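Local coordinates for cell wall surface anchor family protein (Streptococcus pneumoniae, PDB 4OQ1), which is an ancillary pilin of the pneumococcal pilus that serves in pilus anchoring and probably links the fibre to the bacterial cell wall, at residues Lys279-Glu284 and Tyr319-Gln324; Gln53-Asp58 and Tyr109-Ile114; Thr149-Ile154 and Thr236-Val241. The protein carries 3 engineered substitutions. All coordinates share one frame; numbering follows the deposited sequence.

Interaction 1: residues Lys279-Glu284 and Tyr319-Gln324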
loop_
_atom_site.group_PDB
_atom_site.type_symbol
_atom_site.label_atom_id
_atom_site.label_comp_id
_atom_site.label_asym_id
_atom_site.label_seq_id
_atom_site.Cartn_x
_atom_site.Cartn_y
_atom_site.Cartn_z
ATOM N N LYS A 279 -21.765 -17.302 21.794
ATOM C CA LYS A 279 -20.818 -16.369 21.165
ATOM C C LYS A 279 -21.514 -15.556 20.161
ATOM O O LYS A 279 -22.324 -16.103 19.371
ATOM C CB LYS A 279 -19.684 -17.184 20.541
ATOM C CG LYS A 279 -18.583 -16.393 19.933
ATOM C CD LYS A 279 -17.432 -17.311 19.529
ATOM C CE LYS A 279 -16.669 -17.936 20.709
ATOM N NZ LYS A 279 -15.550 -18.865 20.286
ATOM N N VAL A 280 -21.279 -14.224 20.174
ATOM C CA VAL A 280 -21.961 -13.406 19.209
ATOM C C VAL A 280 -21.234 -13.361 17.880
ATOM O O VAL A 280 -20.079 -13.111 17.876
ATOM C CB VAL A 280 -22.147 -11.953 19.740
ATOM C CG1 VAL A 280 -22.880 -11.177 18.696
ATOM C CG2 VAL A 280 -22.900 -11.929 21.083
ATOM N N MET A 281 -21.893 -13.637 16.773
ATOM C CA MET A 281 -21.236 -13.726 15.456
ATOM C C MET A 281 -21.961 -12.953 14.399
ATOM O O MET A 281 -23.161 -12.724 14.499
ATOM C CB MET A 281 -21.289 -15.156 14.936
ATOM C CG MET A 281 -21.055 -16.203 15.990
ATOM S SD MET A 281 -19.313 -16.636 16.036
ATOM C CE MET A 281 -19.587 -18.366 16.125
ATOM N N LYS A 282 -21.225 -12.598 13.350
ATOM C CA LYS A 282 -21.787 -12.130 12.100
ATOM C C LYS A 282 -21.521 -13.156 11.035
ATOM O O LYS A 282 -20.740 -14.062 11.234
ATOM C CB LYS A 282 -21.335 -10.746 11.715
ATOM C CG LYS A 282 -19.847 -10.431 11.663
ATOM C CD LYS A 282 -19.656 -8.917 11.913
ATOM C CE LYS A 282 -18.192 -8.465 11.893
ATOM N NZ LYS A 282 -17.700 -8.302 10.495
ATOM N N GLU A 283 -22.223 -13.076 9.937
ATOM C CA GLU A 283 -21.914 -13.959 8.883
ATOM C C GLU A 283 -21.273 -13.191 7.749
ATOM O O GLU A 283 -21.719 -12.130 7.427
ATOM C CB GLU A 283 -23.122 -14.687 8.375
ATOM C CG GLU A 283 -22.778 -15.672 7.271
ATOM C CD GLU A 283 -23.298 -15.174 5.979
ATOM O OE1 GLU A 283 -24.433 -14.765 6.101
ATOM O OE2 GLU A 283 -22.601 -15.137 4.917
ATOM N N GLU A 284 -20.234 -13.804 7.187
ATOM C CA GLU A 284 -19.381 -13.296 6.116
ATOM C C GLU A 284 -19.094 -14.464 5.194
ATOM O O GLU A 284 -18.443 -15.442 5.608
ATOM C CB GLU A 284 -18.012 -12.858 6.636
ATOM C CG GLU A 284 -18.022 -12.160 7.971
ATOM C CD GLU A 284 -16.827 -11.244 8.095
ATOM O OE1 GLU A 284 -15.727 -11.704 7.705
ATOM O OE2 GLU A 284 -17.006 -10.070 8.541
ATOM N N TYR A 319 -25.935 -13.109 15.127
ATOM C CA TYR A 319 -26.281 -14.482 15.547
ATOM C C TYR A 319 -25.696 -14.837 16.919
ATOM O O TYR A 319 -24.494 -14.618 17.179
ATOM C CB TYR A 319 -25.874 -15.535 14.530
ATOM C CG TYR A 319 -26.286 -15.277 13.108
ATOM C CD1 TYR A 319 -27.428 -15.791 12.585
ATOM C CD2 TYR A 319 -25.486 -14.450 12.294
ATOM C CE1 TYR A 319 -27.796 -15.481 11.296
ATOM C CE2 TYR A 319 -25.863 -14.122 11.033
ATOM C CZ TYR A 319 -26.980 -14.670 10.535
ATOM O OH TYR A 319 -27.302 -14.326 9.282
ATOM N N LEU A 320 -26.538 -15.459 17.767
ATOM C CA LEU A 320 -26.118 -16.016 19.015
ATOM C C LEU A 320 -25.782 -17.477 18.692
ATOM O O LEU A 320 -26.720 -18.264 18.440
ATOM C CB LEU A 320 -27.209 -16.016 20.097
ATOM C CG LEU A 320 -27.699 -14.587 20.521
ATOM C CD1 LEU A 320 -28.744 -14.699 21.620
ATOM C CD2 LEU A 320 -26.547 -13.814 21.072
ATOM N N TRP A 321 -24.496 -17.761 18.633
ATOM C CA TRP A 321 -23.986 -19.138 18.381
ATOM C C TRP A 321 -23.885 -19.801 19.717
ATOM O O TRP A 321 -23.088 -19.336 20.586
ATOM C CB TRP A 321 -22.609 -19.115 17.694
ATOM C CG TRP A 321 -21.937 -20.469 17.583
ATOM C CD1 TRP A 321 -21.138 -21.046 18.488
ATOM C CD2 TRP A 321 -22.054 -21.382 16.508
ATOM N NE1 TRP A 321 -20.752 -22.323 18.055
ATOM C CE2 TRP A 321 -21.253 -22.497 16.801
ATOM C CE3 TRP A 321 -22.694 -21.340 15.291
ATOM C CZ2 TRP A 321 -21.175 -23.620 15.947
ATOM C CZ3 TRP A 321 -22.567 -22.442 14.430
ATOM C CH2 TRP A 321 -21.848 -23.540 14.770
ATOM N N GLU A 322 -24.669 -20.849 19.930
ATOM C CA GLU A 322 -24.738 -21.496 21.303
ATOM C C GLU A 322 -23.523 -22.335 21.573
ATOM O O GLU A 322 -23.216 -23.286 20.806
ATOM C CB GLU A 322 -25.988 -22.357 21.515
ATOM C CG GLU A 322 -26.096 -22.844 22.979
ATOM C CD GLU A 322 -27.387 -23.614 23.234
ATOM O OE1 GLU A 322 -27.772 -24.413 22.361
ATOM O OE2 GLU A 322 -27.989 -23.394 24.288
ATOM N N LEU A 323 -22.749 -21.918 22.584
ATOM C CA LEU A 323 -21.620 -22.692 23.037
ATOM C C LEU A 323 -21.996 -23.766 24.076
ATOM O O LEU A 323 -21.438 -24.820 24.052
ATOM C CB LEU A 323 -20.595 -21.767 23.678
ATOM C CG LEU A 323 -19.989 -20.709 22.729
ATOM C CD1 LEU A 323 -19.198 -19.622 23.446
ATOM C CD2 LEU A 323 -19.083 -21.378 21.699
ATOM N N GLN A 324 -22.939 -23.480 24.959
ATOM C CA GLN A 324 -23.333 -24.388 26.025
ATOM C C GLN A 324 -24.836 -24.174 26.409
ATOM O O GLN A 324 -25.254 -23.051 26.744
ATOM C CB GLN A 324 -22.479 -24.090 27.270
ATOM C CG GLN A 324 -22.969 -24.715 28.543
ATOM C CD GLN A 324 -22.038 -24.511 29.695
ATOM O OE1 GLN A 324 -20.999 -25.155 29.756
ATOM N NE2 GLN A 324 -22.394 -23.580 30.626
HETATM O O HOH W 1 -26.114 -12.578 7.959
#
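Lys279 and Trp321 exchange two backbone hydrogen bonds, Lys279 N to Trp321 O at 2.7 Å and Trp321 N back to Lys279 O, and so form a hydrogen-bonded antiparallel pair. Lys279 CB lies 3.8 Å from Leu323 CD1 where the two side chains cross. Val280, in the non-hydrogen-bonded pair with Leu320, turns to the other side of the sheet; the two side chains lie side by side, pointing the same way, with Val280 CG2 4.1 Å from Leu320 CD2. With Met281 the strand is again hydrogen-bonded, now to Tyr319, through Met281 N to Tyr319 O (2.8 Å) and a more bent return bond from Tyr319 N. The bent Met281 chain sets CE over one face of the Trp321 indole, 3.5 Å from Trp321 CG, which stands anti to its backbone N (chi1 172°). Farther on, Glu283 CB packs 3.9 Å from Tyr319 CE2. A water at 2.5 Å from Tyr319 OH also makes a weak bond to Glu283 OE1, while Glu283 OE2 takes the amide of Gly286. In this prealbumin-like region, consistent with a CnaB domain, strand 277-284 is flanked by strand 316-322 and, through Val291 and Val298, by strands 287-293 and 296-301; beyond 316-322 comes strand 336-340.

Interaction 2: residues Gln53-Asp58 and Tyr109-Ile114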
loop_
_atom_site.group_PDB
_atom_site.type_symbol
_atom_site.label_atom_id
_atom_site.label_comp_id
_atom_site.label_asym_id
_atom_site.label_seq_id
_atom_site.Cartn_x
_atom_site.Cartn_y
_atom_site.Cartn_z
ATOM N N GLN A 53 28.126 4.412 -18.999
ATOM C CA GLN A 53 28.252 4.817 -20.366
ATOM C C GLN A 53 28.598 6.305 -20.445
ATOM O O GLN A 53 27.933 7.141 -19.743
ATOM C CB GLN A 53 26.923 4.632 -21.110
ATOM C CG GLN A 53 26.440 3.180 -21.138
ATOM C CD GLN A 53 27.428 2.257 -21.816
ATOM O OE1 GLN A 53 28.044 2.578 -22.837
ATOM N NE2 GLN A 53 27.617 1.132 -21.211
ATOM N N VAL A 54 29.605 6.640 -21.252
ATOM C CA VAL A 54 30.001 8.021 -21.467
ATOM C C VAL A 54 30.299 8.360 -22.946
ATOM O O VAL A 54 30.518 7.477 -23.801
ATOM C CB VAL A 54 31.213 8.424 -20.595
ATOM C CG1 VAL A 54 31.014 8.102 -19.147
ATOM C CG2 VAL A 54 32.517 7.796 -21.112
ATOM N N TRP A 55 30.339 9.639 -23.241
ATOM C CA TRP A 55 30.902 10.109 -24.459
ATOM C C TRP A 55 32.068 10.944 -24.124
ATOM O O TRP A 55 31.927 11.901 -23.354
ATOM C CB TRP A 55 29.894 10.976 -25.180
ATOM C CG TRP A 55 28.695 10.257 -25.743
ATOM C CD1 TRP A 55 28.520 9.852 -27.055
ATOM C CD2 TRP A 55 27.556 9.825 -25.050
ATOM N NE1 TRP A 55 27.336 9.225 -27.216
ATOM C CE2 TRP A 55 26.713 9.149 -26.013
ATOM C CE3 TRP A 55 27.164 9.869 -23.730
ATOM C CZ2 TRP A 55 25.493 8.639 -25.679
ATOM C CZ3 TRP A 55 25.939 9.341 -23.360
ATOM C CH2 TRP A 55 25.116 8.725 -24.344
ATOM N N LYS A 56 33.185 10.715 -24.777
ATOM C CA LYS A 56 34.402 11.534 -24.555
ATOM C C LYS A 56 34.449 12.628 -25.605
ATOM O O LYS A 56 34.378 12.350 -26.827
ATOM C CB LYS A 56 35.649 10.630 -24.659
ATOM C CG LYS A 56 37.004 11.354 -24.400
ATOM C CD LYS A 56 38.247 10.428 -24.626
ATOM C CE LYS A 56 39.525 11.096 -24.148
ATOM N NZ LYS A 56 39.787 12.444 -24.720
ATOM N N LEU A 57 34.437 13.868 -25.142
ATOM C CA LEU A 57 34.289 15.010 -26.021
ATOM C C LEU A 57 35.637 15.363 -26.673
ATOM O O LEU A 57 36.633 15.131 -26.101
ATOM C CB LEU A 57 33.703 16.257 -25.299
ATOM C CG LEU A 57 32.444 16.214 -24.438
ATOM C CD1 LEU A 57 31.942 17.597 -23.915
ATOM C CD2 LEU A 57 31.331 15.617 -25.193
ATOM N N ASP A 58 35.599 15.864 -27.917
ATOM C CA ASP A 58 36.776 16.345 -28.642
ATOM C C ASP A 58 37.231 17.680 -28.108
ATOM O O ASP A 58 36.551 18.317 -27.365
ATOM C CB ASP A 58 36.468 16.468 -30.135
ATOM C CG ASP A 58 35.407 17.539 -30.471
ATOM O OD1 ASP A 58 35.512 18.696 -30.053
ATOM O OD2 ASP A 58 34.429 17.257 -31.204
ATOM N N TYR A 109 30.871 13.287 -21.117
ATOM C CA TYR A 109 29.483 13.601 -20.925
ATOM C C TYR A 109 28.770 12.324 -20.492
ATOM O O TYR A 109 28.998 11.240 -21.069
ATOM C CB TYR A 109 28.890 14.033 -22.304
ATOM C CG TYR A 109 27.435 14.228 -22.355
ATOM C CD1 TYR A 109 26.794 15.153 -21.515
ATOM C CD2 TYR A 109 26.681 13.636 -23.350
ATOM C CE1 TYR A 109 25.394 15.348 -21.588
ATOM C CE2 TYR A 109 25.314 13.789 -23.404
ATOM C CZ TYR A 109 24.657 14.695 -22.579
ATOM O OH TYR A 109 23.300 14.969 -22.668
ATOM N N VAL A 110 27.879 12.457 -19.512
ATOM C CA VAL A 110 27.043 11.323 -18.972
ATOM C C VAL A 110 25.567 11.712 -19.131
ATOM O O VAL A 110 25.206 12.883 -18.967
ATOM C CB VAL A 110 27.329 11.087 -17.493
ATOM C CG1 VAL A 110 26.452 10.008 -16.852
ATOM C CG2 VAL A 110 28.804 10.790 -17.308
ATOM N N ARG A 111 24.774 10.749 -19.556
ATOM C CA ARG A 111 23.337 10.863 -19.618
ATOM C C ARG A 111 22.545 10.011 -18.633
ATOM O O ARG A 111 21.394 10.328 -18.304
ATOM C CB ARG A 111 22.912 10.476 -21.009
ATOM C CG ARG A 111 22.808 11.697 -21.922
ATOM C CD ARG A 111 22.227 11.408 -23.301
ATOM N NE ARG A 111 20.786 11.594 -23.345
ATOM C CZ ARG A 111 20.192 12.758 -23.535
ATOM N NH1 ARG A 111 20.925 13.857 -23.672
ATOM N NH2 ARG A 111 18.871 12.822 -23.629
ATOM N N SER A 112 23.136 8.912 -18.187
ATOM C CA SER A 112 22.543 7.989 -17.249
ATOM C C SER A 112 23.591 7.390 -16.320
ATOM O O SER A 112 24.628 6.952 -16.801
ATOM C CB SER A 112 22.015 6.784 -18.096
ATOM O OG SER A 112 21.298 5.868 -17.291
ATOM N N ILE A 113 23.326 7.350 -15.020
ATOM C CA ILE A 113 24.172 6.644 -14.057
ATOM C C ILE A 113 23.726 5.172 -13.951
ATOM O O ILE A 113 24.581 4.312 -13.878
ATOM C CB ILE A 113 24.155 7.307 -12.751
ATOM C CG1 ILE A 113 24.763 8.682 -12.952
ATOM C CG2 ILE A 113 24.942 6.514 -11.694
ATOM C CD1 ILE A 113 24.845 9.565 -11.751
ATOM N N ILE A 114 22.425 4.912 -14.031
ATOM C CA ILE A 114 21.898 3.565 -13.856
ATOM C C ILE A 114 20.674 3.392 -14.696
ATOM O O ILE A 114 19.800 4.244 -14.742
ATOM C CB ILE A 114 21.381 3.329 -12.421
ATOM C CG1 ILE A 114 22.446 3.582 -11.402
ATOM C CG2 ILE A 114 20.865 1.895 -12.291
ATOM C CD1 ILE A 114 21.983 3.314 -9.991
HETATM O O HOH W 2 25.362 7.905 -19.965
HETATM O O HOH W 3 25.433 4.641 -17.831
#
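Trp55 and Tyr109 form the close-packed end of this contact, paired backbone to backbone and side chain to side chain. Trp55 N reaches Tyr109 O at 3.0 Å and Tyr109 N reaches Trp55 O at 2.8 Å, both nearly straight. The two aromatic side chains lie next to each other and point the same way, their planes inclined at 45°, with Trp55 CE3 3.8 Å from Tyr109 CD2. Leu57 CD2 adds a contact to Tyr109 CB. Arg111 runs its aliphatic carbons past the far end of the indole, CB 4.0 Å from Trp55 CZ3, then bends at chi3 (92°); its NH1 donates to Tyr109 OH, and NH2 to His74 O. Apart from the aromatic pair, Val54 CG1 meets Val110 CG2 at 3.9 Å. Toward Gln53 the chains part, and water takes over. One water receives Arg111 N and donates to Gln53 O at 2.7 Å; a second receives Gln53 N and donates to Ser112 O at 2.7 Å. Direct pairing therefore gives way to water-bridged contacts between the backbones where the chain turns a corner at Arg111. Strands 50-56 and 106-110 are antiparallel neighbours inside a mixed eight-stranded sheet, their pairing carried on at this end by bridging waters.

Interaction 3: residues Thr149-Ile154 and Thr236-Val241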
loop_
_atom_site.group_PDB
_atom_site.type_symbol
_atom_site.label_atom_id
_atom_site.label_comp_id
_atom_site.label_asym_id
_atom_site.label_seq_id
_atom_site.Cartn_x
_atom_site.Cartn_y
_atom_site.Cartn_z
ATOM N N THR A 149 3.758 9.409 -12.810
ATOM C CA THR A 149 2.301 9.268 -12.541
ATOM C C THR A 149 2.001 9.504 -11.094
ATOM O O THR A 149 2.881 9.365 -10.255
ATOM C CB THR A 149 1.772 7.888 -12.901
ATOM O OG1 THR A 149 2.551 6.895 -12.246
ATOM C CG2 THR A 149 1.816 7.697 -14.345
ATOM N N LYS A 150 0.772 9.949 -10.794
ATOM C CA LYS A 150 0.387 10.310 -9.433
ATOM C C LYS A 150 -1.089 10.015 -9.291
ATOM O O LYS A 150 -1.926 10.436 -10.141
ATOM C CB LYS A 150 0.575 11.810 -9.117
ATOM C CG LYS A 150 1.768 12.445 -9.771
ATOM C CD LYS A 150 1.692 13.956 -9.664
ATOM C CE LYS A 150 2.690 14.627 -10.587
ATOM N NZ LYS A 150 2.779 14.161 -11.983
ATOM N N VAL A 151 -1.416 9.344 -8.196
ATOM C CA VAL A 151 -2.847 9.066 -7.855
ATOM C C VAL A 151 -3.079 9.230 -6.394
ATOM O O VAL A 151 -2.226 8.893 -5.569
ATOM C CB VAL A 151 -3.370 7.734 -8.434
ATOM C CG1 VAL A 151 -2.457 6.631 -8.130
ATOM C CG2 VAL A 151 -4.792 7.452 -7.901
ATOM N N LYS A 152 -4.225 9.868 -6.078
ATOM C CA LYS A 152 -4.592 10.224 -4.757
ATOM C C LYS A 152 -5.964 9.629 -4.487
ATOM O O LYS A 152 -6.941 9.839 -5.242
ATOM C CB LYS A 152 -4.554 11.760 -4.511
ATOM C CG LYS A 152 -4.892 12.100 -3.103
ATOM C CD LYS A 152 -5.099 13.569 -2.791
ATOM C CE LYS A 152 -3.940 14.442 -3.258
ATOM N NZ LYS A 152 -4.184 15.900 -3.032
ATOM N N LEU A 153 -6.029 8.811 -3.445
ATOM C CA LEU A 153 -7.284 8.255 -2.954
ATOM C C LEU A 153 -7.731 9.045 -1.733
ATOM O O LEU A 153 -6.943 9.268 -0.790
ATOM C CB LEU A 153 -7.175 6.743 -2.679
ATOM C CG LEU A 153 -8.452 6.007 -2.228
ATOM C CD1 LEU A 153 -8.340 4.508 -2.584
ATOM C CD2 LEU A 153 -8.574 6.240 -0.763
ATOM N N ILE A 154 -8.997 9.476 -1.773
ATOM C CA ILE A 154 -9.625 10.197 -0.673
ATOM C C ILE A 154 -10.760 9.333 -0.107
ATOM O O ILE A 154 -11.695 9.002 -0.806
ATOM C CB ILE A 154 -10.219 11.567 -1.066
ATOM C CG1 ILE A 154 -9.113 12.480 -1.587
ATOM C CG2 ILE A 154 -10.790 12.173 0.206
ATOM C CD1 ILE A 154 -9.586 13.853 -1.996
ATOM N N THR A 236 -12.409 0.305 -6.286
ATOM C CA THR A 236 -12.539 1.603 -6.925
ATOM C C THR A 236 -11.444 1.637 -8.027
ATOM O O THR A 236 -10.236 1.549 -7.761
ATOM C CB THR A 236 -12.387 2.773 -5.909
ATOM O OG1 THR A 236 -13.417 2.685 -4.932
ATOM C CG2 THR A 236 -12.541 4.081 -6.650
ATOM N N ASP A 237 -11.881 1.784 -9.263
ATOM C CA ASP A 237 -11.032 1.690 -10.437
ATOM C C ASP A 237 -10.404 3.001 -10.741
ATOM O O ASP A 237 -10.944 4.077 -10.448
ATOM C CB ASP A 237 -11.881 1.208 -11.652
ATOM C CG ASP A 237 -11.963 -0.310 -11.730
ATOM O OD1 ASP A 237 -11.817 -1.065 -10.712
ATOM O OD2 ASP A 237 -12.165 -0.779 -12.859
ATOM N N VAL A 238 -9.231 2.966 -11.335
ATOM C CA VAL A 238 -8.586 4.248 -11.652
ATOM C C VAL A 238 -7.701 3.952 -12.867
ATOM O O VAL A 238 -7.236 2.829 -13.031
ATOM C CB VAL A 238 -7.783 4.844 -10.472
ATOM C CG1 VAL A 238 -6.585 4.060 -10.196
ATOM C CG2 VAL A 238 -7.328 6.245 -10.843
ATOM N N GLN A 239 -7.627 4.925 -13.776
ATOM C CA GLN A 239 -6.901 4.785 -15.046
ATOM C C GLN A 239 -5.886 5.911 -15.121
ATOM O O GLN A 239 -6.217 7.114 -14.919
ATOM C CB GLN A 239 -7.826 4.833 -16.237
ATOM C CG GLN A 239 -7.089 4.604 -17.589
ATOM C CD GLN A 239 -8.027 4.646 -18.811
ATOM O OE1 GLN A 239 -8.526 5.696 -19.220
ATOM N NE2 GLN A 239 -8.306 3.488 -19.341
ATOM N N LEU A 240 -4.648 5.512 -15.348
ATOM C CA LEU A 240 -3.512 6.461 -15.463
ATOM C C LEU A 240 -3.128 6.470 -16.935
ATOM O O LEU A 240 -2.725 5.452 -17.441
ATOM C CB LEU A 240 -2.342 6.055 -14.605
ATOM C CG LEU A 240 -2.793 5.918 -13.173
ATOM C CD1 LEU A 240 -1.569 5.577 -12.364
ATOM C CD2 LEU A 240 -3.393 7.251 -12.701
ATOM N N VAL A 241 -3.452 7.572 -17.637
ATOM C CA VAL A 241 -3.149 7.645 -19.092
ATOM C C VAL A 241 -1.973 8.603 -19.334
ATOM O O VAL A 241 -1.508 8.702 -20.455
ATOM C CB VAL A 241 -4.332 8.085 -19.962
ATOM C CG1 VAL A 241 -5.557 7.199 -19.746
ATOM C CG2 VAL A 241 -4.679 9.533 -19.682
#
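Val151 and Val238 reach toward each other tip to tip, CG2 to CG2 at 4.1 Å, across the interior between two beta strands that share no hydrogen bond. The strand axes approach to 8.7 Å and run close to antiparallel at 161°, a spacing bridged by side chains alone. Both valines hold CG2 anti to the backbone N, and this matching choice brings the two CG2 methyls together.

Leu240 is the side chain to follow. Its CB bond points toward residues 149-154, and CG stands anti to the carbonyl carbon (chi1 -56°), from where the branches part. Leu240 CB and CG have no partner within 4.2 Å in residues 149-154; the methyls do the touching. CD1 goes to Thr149, stopping 4.1 Å from its CB. CD2 goes instead to the next residues along, 4.3 Å from Val151 CB and at a similar distance from the Lys150 carbonyl oxygen. One leucine thus spans three consecutive residues with its two methyls. The contacts between side chains are apolar and none of them especially close; the hydroxyl of Thr149 is engaged elsewhere, with OG1 hydrogen-bonded to Leu213 O, and Lys150 NZ turns off to His243 O.

Further apolar side chains surround the meeting point: Leu213 touches both Val151 and Leu240, Tyr218 lies against Val238 and Leu240, and Val246 against Val238. Strand 150-157 belongs to a four-stranded mixed sheet, between strands 207-211 and 246-254, whereas strand 235-240 pairs with 216-224 in a separate antiparallel sheet. The contact therefore joins the two sheets of a beta sandwich face to face, in a region assigned to the prealbumin-like fold, consistent with a CnaB domain.

How the interactions relate
The three contacts follow one another along the chain in the order interaction 2, interaction 3, interaction 1, each closing before the next opens. The centres of interactions 2 and 3 lie 36 Å apart, those of interactions 3 and 1 40 Å, and those of interactions 2 and 1 69 Å. None touches another: the nearest atoms of interactions 2 and 3 are still about 17 Å apart. No sheet is shared. Interactions 1 and 2 join neighbouring strands within a sheet, whereas interaction 3 packs one sheet on another. Interactions 3 and 1 fall in successive prealbumin-like regions, with interaction 2 toward the N-terminus. They thus sample successive parts of an elongated, beta-rich molecule, as suits a pilin.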